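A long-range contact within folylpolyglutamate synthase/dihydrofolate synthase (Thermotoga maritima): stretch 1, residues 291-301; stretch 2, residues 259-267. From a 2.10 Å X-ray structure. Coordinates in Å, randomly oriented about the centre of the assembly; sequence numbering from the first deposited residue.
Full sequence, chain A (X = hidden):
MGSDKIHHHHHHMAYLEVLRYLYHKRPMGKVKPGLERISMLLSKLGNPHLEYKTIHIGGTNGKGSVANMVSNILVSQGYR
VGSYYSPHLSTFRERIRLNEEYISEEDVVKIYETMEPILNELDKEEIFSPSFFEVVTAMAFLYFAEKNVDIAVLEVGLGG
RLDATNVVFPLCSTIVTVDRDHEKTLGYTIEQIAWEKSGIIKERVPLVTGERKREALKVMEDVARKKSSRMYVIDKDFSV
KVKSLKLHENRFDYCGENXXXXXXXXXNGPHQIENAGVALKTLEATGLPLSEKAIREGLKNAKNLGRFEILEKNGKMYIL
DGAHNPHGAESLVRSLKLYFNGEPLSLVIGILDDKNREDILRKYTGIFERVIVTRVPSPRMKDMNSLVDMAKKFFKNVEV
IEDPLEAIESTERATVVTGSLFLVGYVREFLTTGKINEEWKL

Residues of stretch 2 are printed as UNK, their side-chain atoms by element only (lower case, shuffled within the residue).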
ATOM      1  N   SER A 291     -13.403 -17.414  10.956  1.00 49.51           N
ATOM      2  CA  SER A 291     -12.969 -18.080  12.158  1.00 48.42           C
ATOM      3  C   SER A 291     -11.988 -17.165  12.810  1.00 46.73           C
ATOM      4  O   SER A 291     -11.340 -16.378  12.139  1.00 46.45           O
ATOM      5  CB  SER A 291     -12.316 -19.447  11.868  1.00 48.46           C
ATOM      6  OG  SER A 291     -11.196 -19.364  10.994  1.00 47.65           O
ATOM      7  N   GLU A 292     -11.878 -17.306  14.120  1.00 45.06           N
ATOM      8  CA  GLU A 292     -10.838 -16.660  14.886  1.00 44.93           C
ATOM      9  C   GLU A 292      -9.461 -17.146  14.450  1.00 44.67           C
ATOM     10  O   GLU A 292      -8.507 -16.378  14.444  1.00 44.07           O
ATOM     11  CB  GLU A 292     -11.031 -16.936  16.383  1.00 44.42           C
ATOM     12  CG  GLU A 292     -10.026 -16.204  17.234  1.00 44.64           C
ATOM     13  CD  GLU A 292     -10.236 -16.423  18.705  1.00 45.23           C
ATOM     14  OE1 GLU A 292     -11.393 -16.624  19.085  1.00 48.50           O
ATOM     15  OE2 GLU A 292      -9.251 -16.389  19.473  1.00 41.25           O
ATOM     16  N   LYS A 293      -9.359 -18.424  14.079  1.00 44.74           N
ATOM     17  CA  LYS A 293      -8.097 -18.944  13.542  1.00 44.89           C
ATOM     18  C   LYS A 293      -7.588 -18.144  12.336  1.00 43.81           C
ATOM     19  O   LYS A 293      -6.408 -17.813  12.286  1.00 42.47           O
ATOM     20  CB  LYS A 293      -8.230 -20.420  13.163  1.00 45.55           C
ATOM     21  CG  LYS A 293      -6.921 -21.082  12.694  1.00 45.57           C
ATOM     22  CD  LYS A 293      -7.154 -22.495  12.150  1.00 46.32           C
ATOM     23  CE  LYS A 293      -5.858 -23.359  12.213  1.00 48.36           C
ATOM     24  NZ  LYS A 293      -5.067 -23.303  10.922  1.00 52.55           N
ATOM     25  N   ALA A 294      -8.474 -17.898  11.370  1.00 43.52           N
ATOM     26  CA  ALA A 294      -8.165 -17.140  10.178  1.00 44.37           C
ATOM     27  C   ALA A 294      -7.786 -15.678  10.476  1.00 44.35           C
ATOM     28  O   ALA A 294      -6.925 -15.110   9.832  1.00 45.20           O
ATOM     29  CB  ALA A 294      -9.357 -17.156   9.221  1.00 44.55           C
ATOM     30  N   ILE A 295      -8.467 -15.085  11.442  1.00 43.75           N
ATOM     31  CA  ILE A 295      -8.205 -13.730  11.840  1.00 43.25           C
ATOM     32  C   ILE A 295      -6.792 -13.717  12.412  1.00 43.31           C
ATOM     33  O   ILE A 295      -5.950 -12.893  12.031  1.00 43.98           O
ATOM     34  CB  ILE A 295      -9.275 -13.273  12.890  1.00 42.98           C
ATOM     35  CG1 ILE A 295     -10.595 -12.982  12.212  1.00 42.06           C
ATOM     36  CG2 ILE A 295      -8.839 -12.029  13.640  1.00 44.50           C
ATOM     37  CD1 ILE A 295     -11.732 -12.951  13.177  1.00 42.86           C
ATOM     38  N   ARG A 296      -6.503 -14.620  13.335  1.00 42.62           N
ATOM     39  CA  ARG A 296      -5.176 -14.604  13.935  1.00 42.46           C
ATOM     40  C   ARG A 296      -4.081 -14.888  12.919  1.00 43.39           C
ATOM     41  O   ARG A 296      -3.020 -14.266  12.954  1.00 43.43           O
ATOM     42  CB  ARG A 296      -5.092 -15.607  15.045  1.00 41.91           C
ATOM     43  CG  ARG A 296      -5.927 -15.237  16.206  1.00 41.63           C
ATOM     44  CD  ARG A 296      -5.780 -16.198  17.383  1.00 41.33           C
ATOM     45  NE  ARG A 296      -6.644 -15.771  18.472  1.00 39.98           N
ATOM     46  CZ  ARG A 296      -6.288 -14.918  19.428  1.00 41.48           C
ATOM     47  NH1 ARG A 296      -5.061 -14.430  19.465  1.00 41.84           N
ATOM     48  NH2 ARG A 296      -7.163 -14.558  20.375  1.00 40.50           N
ATOM     49  N   GLU A 297      -4.315 -15.841  12.031  1.00 44.80           N
ATOM     50  CA  GLU A 297      -3.275 -16.223  11.093  1.00 46.94           C
ATOM     51  C   GLU A 297      -3.107 -15.150  10.036  1.00 46.33           C
ATOM     52  O   GLU A 297      -1.999 -14.811   9.705  1.00 46.36           O
ATOM     53  CB  GLU A 297      -3.553 -17.583  10.446  1.00 47.73           C
ATOM     54  CG  GLU A 297      -2.741 -17.857   9.176  1.00 50.44           C
ATOM     55  CD  GLU A 297      -3.086 -19.193   8.526  1.00 50.39           C
ATOM     56  OE1 GLU A 297      -2.713 -20.197   9.150  1.00 52.89           O
ATOM     57  OE2 GLU A 297      -3.719 -19.224   7.412  1.00 52.52           O
ATOM     58  N   GLY A 298      -4.211 -14.624   9.543  1.00 46.77           N
ATOM     59  CA  GLY A 298      -4.210 -13.551   8.544  1.00 47.20           C
ATOM     60  C   GLY A 298      -3.492 -12.314   9.030  1.00 47.46           C
ATOM     61  O   GLY A 298      -2.659 -11.769   8.295  1.00 47.42           O
ATOM     62  N   LEU A 299      -3.760 -11.910  10.284  1.00 48.11           N
ATOM     63  CA  LEU A 299      -3.008 -10.811  10.948  1.00 48.07           C
ATOM     64  C   LEU A 299      -1.517 -11.090  11.153  1.00 48.18           C
ATOM     65  O   LEU A 299      -0.681 -10.215  10.989  1.00 48.80           O
ATOM     66  CB  LEU A 299      -3.620 -10.482  12.306  1.00 48.22           C
ATOM     67  CG  LEU A 299      -5.017  -9.866  12.281  1.00 47.48           C
ATOM     68  CD1 LEU A 299      -5.483  -9.636  13.657  1.00 44.44           C
ATOM     69  CD2 LEU A 299      -5.067  -8.579  11.490  1.00 49.63           C
ATOM     70  N   LYS A 300      -1.188 -12.311  11.520  1.00 48.53           N
ATOM     71  CA  LYS A 300       0.210 -12.732  11.579  1.00 48.63           C
ATOM     72  C   LYS A 300       0.914 -12.670  10.214  1.00 47.75           C
ATOM     73  O   LYS A 300       2.124 -12.468  10.141  1.00 47.04           O
ATOM     74  CB  LYS A 300       0.310 -14.156  12.137  1.00 48.84           C
ATOM     75  CG  LYS A 300       1.324 -14.246  13.211  1.00 50.75           C
ATOM     76  CD  LYS A 300       1.195 -15.472  14.100  1.00 51.07           C
ATOM     77  CE  LYS A 300       2.313 -15.372  15.254  1.00 53.87           C
ATOM     78  NZ  LYS A 300       2.003 -16.067  16.613  1.00 55.87           N
ATOM     79  N   ASN A 301       0.144 -12.888   9.148  1.00 47.64           N
ATOM     80  CA  ASN A 301       0.652 -13.028   7.759  1.00 47.55           C
ATOM     81  C   ASN A 301       0.697 -11.728   6.986  1.00 47.30           C
ATOM     82  O   ASN A 301       1.450 -11.612   6.038  1.00 47.27           O
ATOM     83  CB  ASN A 301      -0.234 -13.977   6.952  1.00 47.18           C
ATOM     84  CG  ASN A 301      -0.035 -15.439   7.279  1.00 45.30           C
ATOM     85  OD1 ASN A 301       0.866 -15.844   7.998  1.00 46.23           O
ATOM     86  ND2 ASN A 301      -0.900 -16.250   6.718  1.00 42.82           N
ATOM     87  N   UNK A 259     -14.831  -9.896  20.328  1.00 50.11           N
ATOM     88  CA  UNK A 259     -13.744  -9.491  21.175  1.00 49.60           C
ATOM     89  C   UNK A 259     -12.661 -10.550  21.084  1.00 48.68           C
ATOM     90  O   UNK A 259     -12.941 -11.745  21.088  1.00 47.63           O
ATOM     91  c   UNK A 259     -13.135  -9.199  23.624  1.00 51.30           C
ATOM     92  o   UNK A 259     -14.944  -8.038  22.649  1.00 50.28           O
ATOM     93  c   UNK A 259     -14.272  -9.303  22.592  1.00 49.89           C
ATOM     94  N   UNK A 260     -11.428 -10.089  20.934  1.00 48.17           N
ATOM     95  CA  UNK A 260     -10.277 -10.956  20.834  1.00 47.91           C
ATOM     96  C   UNK A 260      -9.210 -10.365  21.740  1.00 47.99           C
ATOM     97  O   UNK A 260      -9.080  -9.139  21.847  1.00 47.23           O
ATOM     98  c   UNK A 260     -11.357 -10.759  17.451  1.00 46.97           C
ATOM     99  c   UNK A 260     -10.814 -11.567  18.444  1.00 48.36           C
ATOM    100  c   UNK A 260     -12.201 -13.430  17.645  1.00 47.46           C
ATOM    101  c   UNK A 260      -9.791 -11.028  19.400  1.00 47.61           C
ATOM    102  c   UNK A 260     -12.739 -12.617  16.661  1.00 48.05           C
ATOM    103  c   UNK A 260     -11.244 -12.899  18.537  1.00 49.47           C
ATOM    104  c   UNK A 260     -12.314 -11.278  16.553  1.00 49.19           C
ATOM    105  N   UNK A 261      -8.481 -11.235  22.428  1.00 48.29           N
ATOM    106  CA  UNK A 261      -7.409 -10.808  23.310  1.00 48.70           C
ATOM    107  C   UNK A 261      -6.071 -11.368  22.824  1.00 47.79           C
ATOM    108  O   UNK A 261      -6.013 -12.480  22.312  1.00 47.02           O
ATOM    109  o   UNK A 261      -8.317 -10.930  27.484  1.00 57.43           O
ATOM    110  o   UNK A 261     -10.014 -12.273  27.131  1.00 57.19           O
ATOM    111  c   UNK A 261      -9.096 -11.124  25.249  1.00 50.37           C
ATOM    112  c   UNK A 261      -9.157 -11.465  26.721  1.00 51.80           C
ATOM    113  c   UNK A 261      -7.670 -11.292  24.737  1.00 49.26           C
ATOM    114  N   UNK A 262      -5.003 -10.596  22.993  1.00 47.13           N
ATOM    115  CA  UNK A 262      -3.657 -11.000  22.551  1.00 47.13           C
ATOM    116  C   UNK A 262      -3.556 -11.499  21.104  1.00 46.06           C
ATOM    117  O   UNK A 262      -2.957 -12.535  20.826  1.00 45.00           O
ATOM    118  o   UNK A 262      -2.450 -10.140  25.043  1.00 54.05           O
ATOM    119  o   UNK A 262      -3.123 -12.011  25.914  1.00 52.50           O
ATOM    120  c   UNK A 262      -3.028 -11.975  23.540  1.00 47.02           C
ATOM    121  c   UNK A 262      -2.839 -11.337  24.896  1.00 50.60           C
ATOM    122  N   UNK A 263      -4.145 -10.721  20.207  1.00 45.43           N
ATOM    123  CA  UNK A 263      -3.872 -10.839  18.803  1.00 45.88           C
ATOM    124  C   UNK A 263      -2.457 -10.358  18.533  1.00 46.42           C
ATOM    125  O   UNK A 263      -1.947  -9.503  19.221  1.00 46.16           O
ATOM    126  c   UNK A 263      -4.850 -10.002  18.000  1.00 45.39           C
ATOM    127  c   UNK A 263      -7.119  -9.228  17.485  1.00 47.40           C
ATOM    128  c   UNK A 263      -6.338 -10.327  18.144  1.00 45.64           C
ATOM    129  c   UNK A 263      -6.677 -11.637  17.480  1.00 46.01           C
ATOM    130  N   UNK A 264      -1.846 -10.903  17.501  1.00 47.17           N
ATOM    131  CA  UNK A 264      -0.472 -10.626  17.178  1.00 47.36           C
ATOM    132  C   UNK A 264      -0.352 -10.155  15.731  1.00 46.64           C
ATOM    133  O   UNK A 264      -0.862 -10.797  14.789  1.00 47.01           O
ATOM    134  c   UNK A 264       1.857 -11.632  17.043  1.00 48.77           C
ATOM    135  c   UNK A 264       0.388 -11.872  17.436  1.00 47.69           C
ATOM    136  c   UNK A 264       0.297 -12.271  18.922  1.00 49.05           C
ATOM    137  N   UNK A 265       0.289  -9.001  15.575  1.00 46.01           N
ATOM    138  CA  UNK A 265       0.724  -8.534  14.289  1.00 46.22           C
ATOM    139  C   UNK A 265       2.201  -8.713  14.120  1.00 46.16           C
ATOM    140  O   UNK A 265       3.005  -8.368  14.982  1.00 45.95           O
ATOM    141  c   UNK A 265      -0.446  -5.010  13.519  1.00 48.58           C
ATOM    142  c   UNK A 265      -0.778  -6.463  13.630  1.00 47.42           C
ATOM    143  c   UNK A 265       0.495  -7.059  14.150  1.00 46.88           C
ATOM    144  c   UNK A 265      -1.197  -7.010  12.285  1.00 49.62           C
ATOM    145  N   UNK A 266       2.566  -9.175  12.955  1.00 47.43           N
ATOM    146  CA  UNK A 266       3.947  -9.279  12.608  1.00 48.97           C
ATOM    147  C   UNK A 266       4.450  -7.909  12.205  1.00 49.74           C
ATOM    148  O   UNK A 266       5.532  -7.488  12.627  1.00 49.30           O
ATOM    149  o   UNK A 266       3.643 -11.545  12.076  1.00 51.44           O
ATOM    150  c   UNK A 266       4.063 -10.303  11.515  1.00 49.56           C
ATOM    151  c   UNK A 266       5.511 -10.569  11.130  1.00 49.96           C
ATOM    152  N   UNK A 267       3.625  -7.205  11.437  1.00 51.31           N
ATOM    153  CA  UNK A 267       3.905  -5.826  11.041  1.00 53.18           C
ATOM    154  C   UNK A 267       4.152  -4.969  12.259  1.00 52.34           C
ATOM    155  O   UNK A 267       3.428  -5.066  13.274  1.00 52.91           O
ATOM    156  c   UNK A 267       2.500  -5.737   8.936  1.00 56.60           C
ATOM    157  c   UNK A 267       1.711  -3.397   7.936  1.00 61.55           C
ATOM    158  s   UNK A 267       0.989  -4.964   8.317  1.00 59.86           S
ATOM    159  c   UNK A 267       2.723  -5.228  10.316  1.00 53.13           C
TER
HETATM  160  O   HOH W   1      -2.355 -12.892  15.072  1.00 36.68           O
HETATM  161  O   HOH W   2       1.481  -8.722  10.165  1.00 33.38           O

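Position 259 carries three side-chain atoms: one carbon bearing an oxygen and a carbon. This branched hydroxyl pattern is Thr-259; its nearest side-chain approach to stretch 1 is 8.6 Å, from Thr-259 CB to Glu-292 OE1, so it makes no contact.

Position 260 has seven carbons, one linking to a ring of six, and no hetero atom: Phe-260. CA-to-CB points toward the helix, and the ring meets it obliquely, with CZ 3.6 Å from Ile-295 CD1 and CE2 3.5 Å from Glu-292 CG, the latter a contact with the aliphatic part of an acidic side chain.

At 261 the side chain is three carbons, the third carrying two oxygens, which gives Glu-261. Its end leads away from the helix, and the backbone does the work: Arg-296 NH2 donates to Glu-261 O at 3.1 Å, with an N-H...acceptor angle of 168°.

Position 262 is one carbon shorter, the second carbon carrying two oxygens. Two oxygens and no nitrogen on that carbon make this a carboxylate, so the residue is Asp-262. Its phi/psi of 50/48 marks the corner in the chain, and its carbonyl O accepts from Arg-296 NH1 at 3.1 Å, at a less linear 139°.

Four carbons forked at the second identify 263 as a leucine, Leu-263. Its CD2 lies over one face of the Arg-296 guanidinium, 3.8 Å from NH1, and its CD1 is 4.2 Å from Leu-299 CD1.

Position 264 has one carbon bearing two others, hence Val-264. Its CG1 lies 4.2 Å from Lys-300 CE, so the lysine's aliphatic chain supplies the contact. Water 1 donates to both Val-264 O and Arg-296 O, each at 2.6 Å.

Position 265 again shows four carbons forked at the second: Leu-265. CA-to-CB points away, yet the end comes nearer, placing CD2 4.2 Å from Leu-299 CB.

At 266 one carbon bears an oxygen and a carbon: Thr-266. CA-to-CB points toward the helix, and OG1 donates to Lys-300 O at 2.6 Å.

Position 267, with two carbons, a sulfur and a terminal carbon in an unbranched line, is Met-267. Its side chain comes no nearer than 5.9 Å, from Met-267 CG to Leu-299 O, but its backbone N donates to water 2 (2.9 Å), which in turn donates to Leu-299 O (2.8 Å).

The helix and strand 263-265 run 21° from parallel, 6.7 Å apart at closest approach. Apolar packing by Ile-295 and Leu-299 joins polar anchoring: the salt bridge from Arg-296 NE to Glu-292 OE2 (2.9 Å) helps hold the guanidinium as it binds the corner's carbonyls, while Thr-266 secures the helix's C-terminal part.

Stretch 2 (259-267) TFEDLVLTM
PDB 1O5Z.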